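Local coordinates for PUA domain-containing protein (Archaeoglobus fulgidus DSM 4304, PDB 2Q07) that is of uncharacterised function but, as the PUA-bearing C-terminal part of an archaeosine synthase type 1 family protein, probably binds RNA, at residues A223-E227 with K228-T232; V233-D237 with F238-G242; L215-E219 with K220-Y224; E154-K157 with Q158-S162. One frame throughout, in Å; residues are numbered along the deposited sequence.

Contact 1 (A223-E227 with K228-T232)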
loop_
_atom_site.group_PDB
_atom_site.type_symbol
_atom_site.label_atom_id
_atom_site.label_comp_id
_atom_site.label_asym_id
_atom_site.label_seq_id
_atom_site.Cartn_x
_atom_site.Cartn_y
_atom_site.Cartn_z
ATOM N N ALA A 223 -13.287 -9.756 -13.381
ATOM C CA ALA A 223 -14.609 -10.371 -13.502
ATOM C C ALA A 223 -15.417 -10.055 -12.254
ATOM O O ALA A 223 -16.592 -9.700 -12.336
ATOM C CB ALA A 223 -14.477 -11.888 -13.671
ATOM N N TYR A 224 -14.775 -10.173 -11.097
ATOM C CA TYR A 224 -15.443 -9.884 -9.839
ATOM C C TYR A 224 -15.851 -8.415 -9.780
ATOM O O TYR A 224 -16.985 -8.103 -9.421
ATOM C CB TYR A 224 -14.531 -10.210 -8.657
ATOM C CG TYR A 224 -15.162 -9.883 -7.325
ATOM C CD1 TYR A 224 -16.145 -10.711 -6.775
ATOM C CD2 TYR A 224 -14.797 -8.737 -6.622
ATOM C CE1 TYR A 224 -16.746 -10.408 -5.559
ATOM C CE2 TYR A 224 -15.394 -8.421 -5.400
ATOM C CZ TYR A 224 -16.365 -9.262 -4.876
ATOM O OH TYR A 224 -16.947 -8.962 -3.664
ATOM N N LEU A 225 -14.929 -7.517 -10.131
ATOM C CA LEU A 225 -15.214 -6.076 -10.118
ATOM C C LEU A 225 -16.353 -5.725 -11.086
ATOM O O LEU A 225 -17.189 -4.862 -10.798
ATOM C CB LEU A 225 -13.956 -5.268 -10.493
ATOM C CG LEU A 225 -12.722 -5.350 -9.575
ATOM C CD1 LEU A 225 -11.532 -4.660 -10.233
ATOM C CD2 LEU A 225 -13.037 -4.704 -8.244
ATOM N N LEU A 226 -16.376 -6.392 -12.235
ATOM C CA LEU A 226 -17.411 -6.166 -13.237
ATOM C C LEU A 226 -18.762 -6.567 -12.650
ATOM O O LEU A 226 -19.754 -5.860 -12.818
ATOM C CB LEU A 226 -17.117 -6.992 -14.495
ATOM C CG LEU A 226 -18.030 -6.787 -15.710
ATOM C CD1 LEU A 226 -18.020 -5.319 -16.105
ATOM C CD2 LEU A 226 -17.556 -7.646 -16.868
ATOM N N GLU A 227 -18.786 -7.702 -11.957
ATOM C CA GLU A 227 -19.999 -8.207 -11.317
ATOM C C GLU A 227 -20.563 -7.192 -10.336
ATOM O O GLU A 227 -21.739 -6.825 -10.404
ATOM C CB GLU A 227 -19.702 -9.489 -10.536
ATOM C CG GLU A 227 -19.754 -10.773 -11.323
ATOM C CD GLU A 227 -19.272 -11.952 -10.495
ATOM O OE1 GLU A 227 -19.779 -12.135 -9.366
ATOM O OE2 GLU A 227 -18.385 -12.692 -10.973
ATOM N N LYS A 228 -19.718 -6.755 -9.409
ATOM C CA LYS A 228 -20.128 -5.801 -8.389
ATOM C C LYS A 228 -20.246 -4.395 -8.962
ATOM O O LYS A 228 -20.450 -3.430 -8.234
ATOM C CB LYS A 228 -19.133 -5.831 -7.227
ATOM C CG LYS A 228 -18.924 -7.224 -6.652
ATOM C CD LYS A 228 -20.253 -7.854 -6.259
ATOM C CE LYS A 228 -20.074 -9.261 -5.705
ATOM N NZ LYS A 228 -21.383 -9.934 -5.466
ATOM N N ASN A 229 -20.129 -4.301 -10.281
ATOM C CA ASN A 229 -20.229 -3.040 -10.997
ATOM C C ASN A 229 -19.456 -1.888 -10.361
ATOM O O ASN A 229 -19.997 -0.794 -10.183
ATOM C CB ASN A 229 -21.697 -2.644 -11.146
ATOM C CG ASN A 229 -22.046 -2.245 -12.563
ATOM O OD1 ASN A 229 -21.464 -1.314 -13.117
ATOM N ND2 ASN A 229 -22.999 -2.959 -13.163
ATOM N N ILE A 230 -18.196 -2.138 -10.012
ATOM C CA ILE A 230 -17.343 -1.105 -9.429
ATOM C C ILE A 230 -16.074 -0.938 -10.271
ATOM O O ILE A 230 -15.512 -1.919 -10.768
ATOM C CB ILE A 230 -16.973 -1.432 -7.954
ATOM C CG1 ILE A 230 -16.361 -2.829 -7.849
ATOM C CG2 ILE A 230 -18.225 -1.340 -7.078
ATOM C CD1 ILE A 230 -15.885 -3.177 -6.444
ATOM N N TYR A 231 -15.630 0.308 -10.431
ATOM C CA TYR A 231 -14.455 0.616 -11.245
ATOM C C TYR A 231 -14.672 0.081 -12.656
ATOM O O TYR A 231 -13.730 -0.316 -13.344
ATOM C CB TYR A 231 -13.191 -0.008 -10.651
ATOM C CG TYR A 231 -12.825 0.547 -9.298
ATOM C CD1 TYR A 231 -13.125 -0.157 -8.128
ATOM C CD2 TYR A 231 -12.205 1.790 -9.182
ATOM C CE1 TYR A 231 -12.813 0.368 -6.873
ATOM C CE2 TYR A 231 -11.892 2.325 -7.936
ATOM C CZ TYR A 231 -12.200 1.608 -6.784
ATOM O OH TYR A 231 -11.897 2.135 -5.547
ATOM N N THR A 232 -15.929 0.085 -13.076
ATOM C CA THR A 232 -16.310 -0.410 -14.387
ATOM C C THR A 232 -16.706 0.709 -15.337
ATOM O O THR A 232 -17.172 1.773 -14.920
ATOM C CB THR A 232 -17.483 -1.399 -14.272
ATOM O OG1 THR A 232 -18.503 -0.832 -13.440
ATOM C CG2 THR A 232 -17.017 -2.715 -13.659
#
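Lys228, the first residue past the helix, folds back over the ring of Tyr224 in the last helical turn, and its backbone N donates to Tyr224 O at 3.0 Å, the last regular i to i+4 bond. From CB, near that same oxygen, the lysine chain places CG over one ring face in a CH-pi contact, 4.0 Å from the ring centroid and offset toward the rim. The bend at chi2 (-54°) keeps the chain close to the phenol: CD runs past the backbone of Glu227, and Lys228 CE comes down at the ring border, 3.5 Å from Tyr224 CE1. Lys228 NZ lies 4.8 Å from Glu227 OE1, a separation at which opposite charges may still attract weakly. The helix itself ends in a Schellman motif with Asn229, of positive phi, as the C-prime residue. Ile230 N reaches back to Leu225 O at 3.0 Å in a nearly straight bond, while Asn229 N approaches Leu226 O from above its carbonyl plane. The reversal sets Ile230 CD1 against Leu225 CD2 at 3.7 Å, and Thr232 CG2 packs against CA and CD1 of Leu226. Thr232 OG1 donates to Asn229 OD1 (3.0 Å). Leu225 and Leu226 rest on Val263 and His265 of strand 261-265, and Ile183 backs Tyr224 and Leu225, where helix 219-227 gives way to strand 232-235.

Contact 2 (V233-D237 with F238-G242)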
loop_
_atom_site.group_PDB
_atom_site.type_symbol
_atom_site.label_atom_id
_atom_site.label_comp_id
_atom_site.label_asym_id
_atom_site.label_seq_id
_atom_site.Cartn_x
_atom_site.Cartn_y
_atom_site.Cartn_z
ATOM N N VAL A 233 -16.510 0.457 -16.624
ATOM C CA VAL A 233 -16.853 1.417 -17.653
ATOM C C VAL A 233 -17.457 0.651 -18.829
ATOM O O VAL A 233 -16.872 -0.317 -19.334
ATOM C CB VAL A 233 -15.606 2.223 -18.116
ATOM C CG1 VAL A 233 -14.730 2.577 -16.914
ATOM C CG2 VAL A 233 -14.816 1.446 -19.130
ATOM N N GLU A 234 -18.651 1.064 -19.237
ATOM C CA GLU A 234 -19.327 0.425 -20.357
ATOM C C GLU A 234 -18.886 1.137 -21.619
ATOM O O GLU A 234 -18.866 2.362 -21.663
ATOM C CB GLU A 234 -20.839 0.539 -20.202
ATOM C CG GLU A 234 -21.620 -0.185 -21.282
ATOM C CD GLU A 234 -23.114 0.023 -21.148
ATOM O OE1 GLU A 234 -23.628 -0.070 -20.009
ATOM O OE2 GLU A 234 -23.774 0.274 -22.179
ATOM N N ILE A 235 -18.542 0.368 -22.647
ATOM C CA ILE A 235 -18.077 0.934 -23.902
ATOM C C ILE A 235 -18.896 0.483 -25.122
ATOM O O ILE A 235 -19.730 -0.426 -25.043
ATOM C CB ILE A 235 -16.590 0.570 -24.138
ATOM C CG1 ILE A 235 -16.456 -0.942 -24.342
ATOM C CG2 ILE A 235 -15.743 1.001 -22.936
ATOM C CD1 ILE A 235 -15.077 -1.377 -24.784
ATOM N N GLY A 236 -18.638 1.123 -26.256
ATOM C CA GLY A 236 -19.354 0.777 -27.468
ATOM C C GLY A 236 -18.943 -0.586 -27.984
ATOM O O GLY A 236 -17.982 -1.181 -27.493
ATOM N N ASP A 237 -19.677 -1.077 -28.978
ATOM C CA ASP A 237 -19.405 -2.369 -29.592
ATOM C C ASP A 237 -18.385 -2.280 -30.724
ATOM O O ASP A 237 -18.718 -2.518 -31.887
ATOM C CB ASP A 237 -20.698 -2.976 -30.138
ATOM C CG ASP A 237 -21.400 -3.860 -29.131
ATOM O OD1 ASP A 237 -21.801 -3.352 -28.065
ATOM O OD2 ASP A 237 -21.552 -5.068 -29.414
ATOM N N PHE A 238 -17.148 -1.939 -30.383
ATOM C CA PHE A 238 -16.077 -1.841 -31.365
ATOM C C PHE A 238 -14.902 -2.726 -30.941
ATOM O O PHE A 238 -14.786 -3.095 -29.769
ATOM C CB PHE A 238 -15.632 -0.383 -31.503
ATOM C CG PHE A 238 -15.377 0.302 -30.187
ATOM C CD1 PHE A 238 -14.160 0.154 -29.533
ATOM C CD2 PHE A 238 -16.371 1.071 -29.589
ATOM C CE1 PHE A 238 -13.935 0.765 -28.299
ATOM C CE2 PHE A 238 -16.160 1.684 -28.359
ATOM C CZ PHE A 238 -14.942 1.533 -27.712
ATOM N N GLU A 239 -14.043 -3.071 -31.897
ATOM C CA GLU A 239 -12.875 -3.905 -31.624
ATOM C C GLU A 239 -11.885 -3.076 -30.810
ATOM O O GLU A 239 -11.376 -2.072 -31.299
ATOM C CB GLU A 239 -12.205 -4.337 -32.934
ATOM C CG GLU A 239 -13.142 -4.923 -33.991
ATOM C CD GLU A 239 -13.650 -6.313 -33.646
ATOM O OE1 GLU A 239 -12.813 -7.227 -33.456
ATOM O OE2 GLU A 239 -14.887 -6.492 -33.573
ATOM N N VAL A 240 -11.605 -3.485 -29.576
ATOM C CA VAL A 240 -10.674 -2.726 -28.745
ATOM C C VAL A 240 -9.223 -2.992 -29.140
ATOM O O VAL A 240 -8.816 -4.139 -29.296
ATOM C CB VAL A 240 -10.862 -3.048 -27.242
ATOM C CG1 VAL A 240 -9.832 -2.292 -26.414
ATOM C CG2 VAL A 240 -12.278 -2.668 -26.802
ATOM N N LYS A 241 -8.458 -1.917 -29.297
ATOM C CA LYS A 241 -7.055 -1.995 -29.679
ATOM C C LYS A 241 -6.211 -0.860 -29.089
ATOM O O LYS A 241 -6.166 0.244 -29.635
ATOM C CB LYS A 241 -6.920 -1.976 -31.205
ATOM C CG LYS A 241 -7.537 -3.181 -31.894
ATOM C CD LYS A 241 -7.073 -3.324 -33.334
ATOM C CE LYS A 241 -7.671 -4.582 -33.954
ATOM N NZ LYS A 241 -7.143 -4.880 -35.316
ATOM N N GLY A 242 -5.549 -1.135 -27.973
ATOM C CA GLY A 242 -4.699 -0.134 -27.354
ATOM C C GLY A 242 -5.377 1.031 -26.655
ATOM O O GLY A 242 -5.155 1.246 -25.464
#
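Gly236 O is gripped by two donors: Phe238 N, in a weak, bent bond of 3.1 Å (N-H...O angle 141°), and the side-chain amide of Asn266. The first of these closes an inverse gamma turn centred on Asp237, whose OD2 is held by Ser267 OG. The same carbonyl oxygen also lies over one face of the aromatic ring of Phe238, 3.4 Å from its plane and displaced toward the rim. With chi1 at 48°, CG of Phe238 stands between its own backbone N and carbonyl carbon, and the ring is folded back over the chain that has just entered the turn. Its CD2 meets the carbonyl group of Gly236, CE2 lies 3.3 Å from Gly236 N and 3.4 Å from Gly236 CA, and CZ extends to CB of Ile235 at 4.1 Å. The turn thus ends strand 232-235 of the PUA domain's mixed sheet and starts the loop that leads to strand 243-245 at the sheet's edge. Further round this loop Val240 turns its CG2 methyl to Ile235 CD1, at 3.7 Å, the two side chains crossing at about a right angle. That isoleucine tip consequently touches both Phe238 CZ and the valine. Ile235 also packs on Phe264 of strand 261-265, and Val240 on Val293 of strand 289-297, while Glu239 forms a salt bridge with Arg268 and Lys296 NZ donates to Val240 O.

Contact 3 (L215-E219 with K220-Y224)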
loop_
_atom_site.group_PDB
_atom_site.type_symbol
_atom_site.label_atom_id
_atom_site.label_comp_id
_atom_site.label_asym_id
_atom_site.label_seq_id
_atom_site.Cartn_x
_atom_site.Cartn_y
_atom_site.Cartn_z
ATOM N N LEU A 215 -0.951 -2.465 -8.293
ATOM C CA LEU A 215 -1.257 -3.836 -8.682
ATOM C C LEU A 215 -1.900 -3.906 -10.051
ATOM O O LEU A 215 -2.763 -3.095 -10.376
ATOM C CB LEU A 215 -2.234 -4.479 -7.697
ATOM C CG LEU A 215 -1.753 -5.087 -6.384
ATOM C CD1 LEU A 215 -2.946 -5.681 -5.658
ATOM C CD2 LEU A 215 -0.713 -6.156 -6.651
ATOM N N ASP A 216 -1.463 -4.872 -10.850
ATOM C CA ASP A 216 -2.064 -5.100 -12.149
ATOM C C ASP A 216 -2.962 -6.294 -11.827
ATOM O O ASP A 216 -2.558 -7.164 -11.054
ATOM C CB ASP A 216 -1.015 -5.506 -13.193
ATOM C CG ASP A 216 -1.554 -5.428 -14.611
ATOM O OD1 ASP A 216 -2.789 -5.312 -14.763
ATOM O OD2 ASP A 216 -0.755 -5.480 -15.570
ATOM N N ILE A 217 -4.169 -6.338 -12.386
ATOM C CA ILE A 217 -5.091 -7.447 -12.122
ATOM C C ILE A 217 -5.442 -8.210 -13.390
ATOM O O ILE A 217 -5.367 -7.662 -14.487
ATOM C CB ILE A 217 -6.414 -6.956 -11.501
ATOM C CG1 ILE A 217 -7.081 -5.949 -12.443
ATOM C CG2 ILE A 217 -6.150 -6.352 -10.122
ATOM C CD1 ILE A 217 -8.478 -5.521 -12.018
ATOM N N TYR A 218 -5.850 -9.465 -13.230
ATOM C CA TYR A 218 -6.209 -10.287 -14.375
ATOM C C TYR A 218 -7.681 -10.692 -14.440
ATOM O O TYR A 218 -8.514 -10.049 -13.817
ATOM C CB TYR A 218 -5.253 -11.474 -14.455
ATOM C CG TYR A 218 -3.823 -10.969 -14.583
ATOM C CD1 TYR A 218 -3.049 -10.714 -13.446
ATOM C CD2 TYR A 218 -3.294 -10.628 -15.823
ATOM C CE1 TYR A 218 -1.786 -10.129 -13.546
ATOM C CE2 TYR A 218 -2.028 -10.037 -15.939
ATOM C CZ TYR A 218 -1.285 -9.791 -14.794
ATOM O OH TYR A 218 -0.057 -9.191 -14.888
ATOM N N GLU A 219 -8.000 -11.748 -15.183
ATOM C CA GLU A 219 -9.396 -12.150 -15.393
ATOM C C GLU A 219 -10.377 -12.324 -14.238
ATOM O O GLU A 219 -11.429 -11.692 -14.227
ATOM C CB GLU A 219 -9.463 -13.411 -16.263
ATOM C CG GLU A 219 -10.779 -13.502 -17.044
ATOM C CD GLU A 219 -10.991 -14.839 -17.746
ATOM O OE1 GLU A 219 -10.002 -15.439 -18.219
ATOM O OE2 GLU A 219 -12.157 -15.278 -17.841
ATOM N N LYS A 220 -10.056 -13.189 -13.286
ATOM C CA LYS A 220 -10.945 -13.462 -12.159
ATOM C C LYS A 220 -11.307 -12.228 -11.345
ATOM O O LYS A 220 -12.472 -12.031 -10.998
ATOM C CB LYS A 220 -10.324 -14.514 -11.232
ATOM C CG LYS A 220 -9.289 -15.398 -11.905
ATOM C CD LYS A 220 -8.069 -14.560 -12.298
ATOM C CE LYS A 220 -7.084 -15.307 -13.151
ATOM N NZ LYS A 220 -6.093 -14.338 -13.679
ATOM N N ILE A 221 -10.315 -11.394 -11.043
ATOM C CA ILE A 221 -10.569 -10.193 -10.261
ATOM C C ILE A 221 -11.380 -9.178 -11.047
ATOM O O ILE A 221 -12.364 -8.660 -10.536
ATOM C CB ILE A 221 -9.258 -9.532 -9.775
ATOM C CG1 ILE A 221 -8.533 -10.488 -8.824
ATOM C CG2 ILE A 221 -9.566 -8.216 -9.083
ATOM C CD1 ILE A 221 -7.340 -9.887 -8.116
ATOM N N ALA A 222 -10.953 -8.897 -12.278
ATOM C CA ALA A 222 -11.658 -7.968 -13.158
ATOM C C ALA A 222 -13.109 -8.438 -13.295
ATOM O O ALA A 222 -14.034 -7.621 -13.325
ATOM C CB ALA A 222 -10.980 -7.937 -14.542
ATOM N N ALA A 223 -13.287 -9.756 -13.381
ATOM C CA ALA A 223 -14.609 -10.371 -13.502
ATOM C C ALA A 223 -15.417 -10.055 -12.254
ATOM O O ALA A 223 -16.592 -9.700 -12.336
ATOM C CB ALA A 223 -14.477 -11.888 -13.671
ATOM N N TYR A 224 -14.775 -10.173 -11.097
ATOM C CA TYR A 224 -15.443 -9.884 -9.839
ATOM C C TYR A 224 -15.851 -8.415 -9.780
ATOM O O TYR A 224 -16.985 -8.103 -9.421
ATOM C CB TYR A 224 -14.531 -10.210 -8.657
ATOM C CG TYR A 224 -15.162 -9.883 -7.325
ATOM C CD1 TYR A 224 -16.145 -10.711 -6.775
ATOM C CD2 TYR A 224 -14.797 -8.737 -6.622
ATOM C CE1 TYR A 224 -16.746 -10.408 -5.559
ATOM C CE2 TYR A 224 -15.394 -8.421 -5.400
ATOM C CZ TYR A 224 -16.365 -9.262 -4.876
ATOM O OH TYR A 224 -16.947 -8.962 -3.664
#
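Ile217 has CG1 wedged between its backbone N and carbonyl carbon (chi1 58°), a setting that leaves CG2 and CD1 both beside the first turn of the helix. Ile221 answers with its CG2 methyl, placed anti to its backbone N while CG1 lies anti to the carbonyl carbon (chi1 -64°). The two CG2 methyls meet at 4.0 Å, and Ile217 CD1 touches the same methyl of Ile221 at 4.1 Å and also lies 4.3 Å from Ala222 CB. Two backbone bonds open the helix: Ala222 N donates to Tyr218 O at 3.1 Å, and Ala223 N to Glu219 O at 2.8 Å. The small CB atoms of Ala222 and Ala223 lie close to these same carbonyl oxygens. Lys220 runs alongside Tyr218 in the same direction, and Lys220 NZ comes to 3.1 Å from Tyr218 CB, oblique to the ring. That NZ donates to Arg204 O of strand 203-209, so the amine finds its polar partner on the adjacent strand. Phe181 of helix 168-181 and Val272 of strand 270-275 pack on Ile217, and Val272 also meets Ala222. The whole is a strand-to-helix junction with Tyr218 at the N-cap position: strand 214-217, at the edge of the antiparallel sheet of the pre-PUA region, passes almost directly into helix 219-227.

Contact 4 (E154-K157 with Q158-S162)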
loop_
_atom_site.group_PDB
_atom_site.type_symbol
_atom_site.label_atom_id
_atom_site.label_comp_id
_atom_site.label_asym_id
_atom_site.label_seq_id
_atom_site.Cartn_x
_atom_site.Cartn_y
_atom_site.Cartn_z
ATOM N N GLU A 154 19.539 -5.505 20.898
ATOM C CA GLU A 154 19.171 -6.246 22.104
ATOM C C GLU A 154 17.964 -5.578 22.760
ATOM O O GLU A 154 17.061 -6.262 23.240
ATOM C CB GLU A 154 20.337 -6.324 23.100
ATOM C CG GLU A 154 21.369 -7.393 22.765
ATOM C CD GLU A 154 20.748 -8.775 22.580
ATOM O OE1 GLU A 154 19.995 -9.221 23.473
ATOM O OE2 GLU A 154 21.019 -9.418 21.542
ATOM N N ARG A 155 17.950 -4.246 22.774
ATOM C CA ARG A 155 16.825 -3.500 23.347
ATOM C C ARG A 155 15.571 -3.775 22.517
ATOM O O ARG A 155 14.471 -3.923 23.052
ATOM C CB ARG A 155 17.088 -1.986 23.331
ATOM C CG ARG A 155 18.043 -1.464 24.385
ATOM C CD ARG A 155 17.785 0.024 24.630
ATOM N NE ARG A 155 18.525 0.553 25.773
ATOM C CZ ARG A 155 19.788 0.961 25.723
ATOM N NH1 ARG A 155 20.456 0.908 24.576
ATOM N NH2 ARG A 155 20.387 1.414 26.819
ATOM N N LEU A 156 15.745 -3.823 21.203
ATOM C CA LEU A 156 14.627 -4.084 20.311
ATOM C C LEU A 156 14.066 -5.483 20.552
ATOM O O LEU A 156 12.865 -5.649 20.706
ATOM C CB LEU A 156 15.056 -3.929 18.846
ATOM C CG LEU A 156 13.912 -4.112 17.838
ATOM C CD1 LEU A 156 12.759 -3.170 18.196
ATOM C CD2 LEU A 156 14.416 -3.830 16.433
ATOM N N LYS A 157 14.937 -6.490 20.584
ATOM C CA LYS A 157 14.481 -7.857 20.819
ATOM C C LYS A 157 13.690 -7.960 22.121
ATOM O O LYS A 157 12.690 -8.672 22.212
ATOM C CB LYS A 157 15.669 -8.815 20.904
ATOM C CG LYS A 157 16.381 -9.051 19.595
ATOM C CD LYS A 157 17.546 -10.002 19.801
ATOM C CE LYS A 157 18.297 -10.253 18.509
ATOM N NZ LYS A 157 19.492 -11.093 18.763
ATOM N N GLN A 158 14.136 -7.230 23.133
ATOM C CA GLN A 158 13.466 -7.295 24.417
ATOM C C GLN A 158 12.096 -6.643 24.443
ATOM O O GLN A 158 11.359 -6.808 25.408
ATOM C CB GLN A 158 14.390 -6.743 25.507
ATOM C CG GLN A 158 15.407 -7.800 25.925
ATOM C CD GLN A 158 16.504 -7.288 26.838
ATOM O OE1 GLN A 158 16.265 -6.462 27.727
ATOM N NE2 GLN A 158 17.722 -7.798 26.633
ATOM N N GLU A 159 11.752 -5.926 23.373
ATOM C CA GLU A 159 10.453 -5.258 23.262
ATOM C C GLU A 159 9.493 -5.936 22.281
ATOM O O GLU A 159 8.286 -5.833 22.447
ATOM C CB GLU A 159 10.611 -3.803 22.797
ATOM C CG GLU A 159 11.277 -2.846 23.775
ATOM C CD GLU A 159 10.590 -2.799 25.123
ATOM O OE1 GLU A 159 9.351 -2.956 25.183
ATOM O OE2 GLU A 159 11.294 -2.589 26.128
ATOM N N ILE A 160 10.015 -6.613 21.260
ATOM C CA ILE A 160 9.149 -7.230 20.253
ATOM C C ILE A 160 9.302 -8.736 20.045
ATOM O O ILE A 160 8.710 -9.295 19.117
ATOM C CB ILE A 160 9.328 -6.548 18.863
ATOM C CG1 ILE A 160 10.723 -6.845 18.305
ATOM C CG2 ILE A 160 9.120 -5.041 18.981
ATOM C CD1 ILE A 160 10.924 -6.390 16.861
ATOM N N GLU A 161 10.090 -9.390 20.895
ATOM C CA GLU A 161 10.306 -10.834 20.786
ATOM C C GLU A 161 8.952 -11.539 20.655
ATOM O O GLU A 161 8.060 -11.315 21.466
ATOM C CB GLU A 161 11.035 -11.347 22.034
ATOM C CG GLU A 161 11.921 -12.561 21.792
ATOM C CD GLU A 161 13.199 -12.210 21.047
ATOM O OE1 GLU A 161 13.102 -11.550 19.986
ATOM O OE2 GLU A 161 14.297 -12.594 21.519
ATOM N N SER A 162 8.797 -12.385 19.639
ATOM C CA SER A 162 7.530 -13.091 19.433
ATOM C C SER A 162 7.703 -14.570 19.100
ATOM O O SER A 162 8.704 -14.976 18.511
ATOM C CB SER A 162 6.721 -12.414 18.328
ATOM O OG SER A 162 7.421 -12.473 17.100
#
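At the end of helix 150-160 Leu156 O accepts two backbone bonds, from Ile160 N at 3.1 Å and from Glu159 N at 2.9 Å, the latter reaching it from above the carbonyl plane, while Gln158 N still bonds to Glu154 O in the regular manner and Glu161 N makes only a weak bond to Lys157 O (3.0 Å, N-H...O angle 132°). On the buried side, Ile160 CD1 lies against CG and CD1 of Leu156, each at 3.9 Å, and Val117 of strand 115-118 meets both residues. The outer side is polar. Lys157 is fully extended beyond CG, which carries NZ to Glu154 OE2 for a salt bridge of 3.6 Å. Glu161, bent at chi2 (74°), swings its carboxylate back beside the root of this lysine, OE1 standing 3.9 Å from Lys157 CB. Gln158 lays its CB and CG over Glu154 O. Glu159 and Arg155 form salt bridges to Lys115 and Glu151, respectively. The charge of Lys157 would probably favour the ionised form of Glu154, and at most weakly that of Glu161, whose OE2 is 6.1 Å from Lys157 NZ.

Overall arrangement
Contacts 3, 1 and 2 follow one another along the chain and carry it from the pre-PUA region into the PUA domain. Contacts 3 and 1 open and close the same helix, 219-227; they share Ala223 and Tyr224, their centres are about 9 Å apart, and Leu225 CD1 packs on Ile217 CD1 at 3.6 Å. Contact 2 lies at the far end of the next strand, about 16 Å from contact 1 between centres. Contact 4 belongs to the DUF5591 region on the opposite side of the chain's centre, its own centre about 40 Å from that of contact 3 and about 56 Å from that of contact 2. No ligand or catalytic site is defined here, so the fold alone relates them.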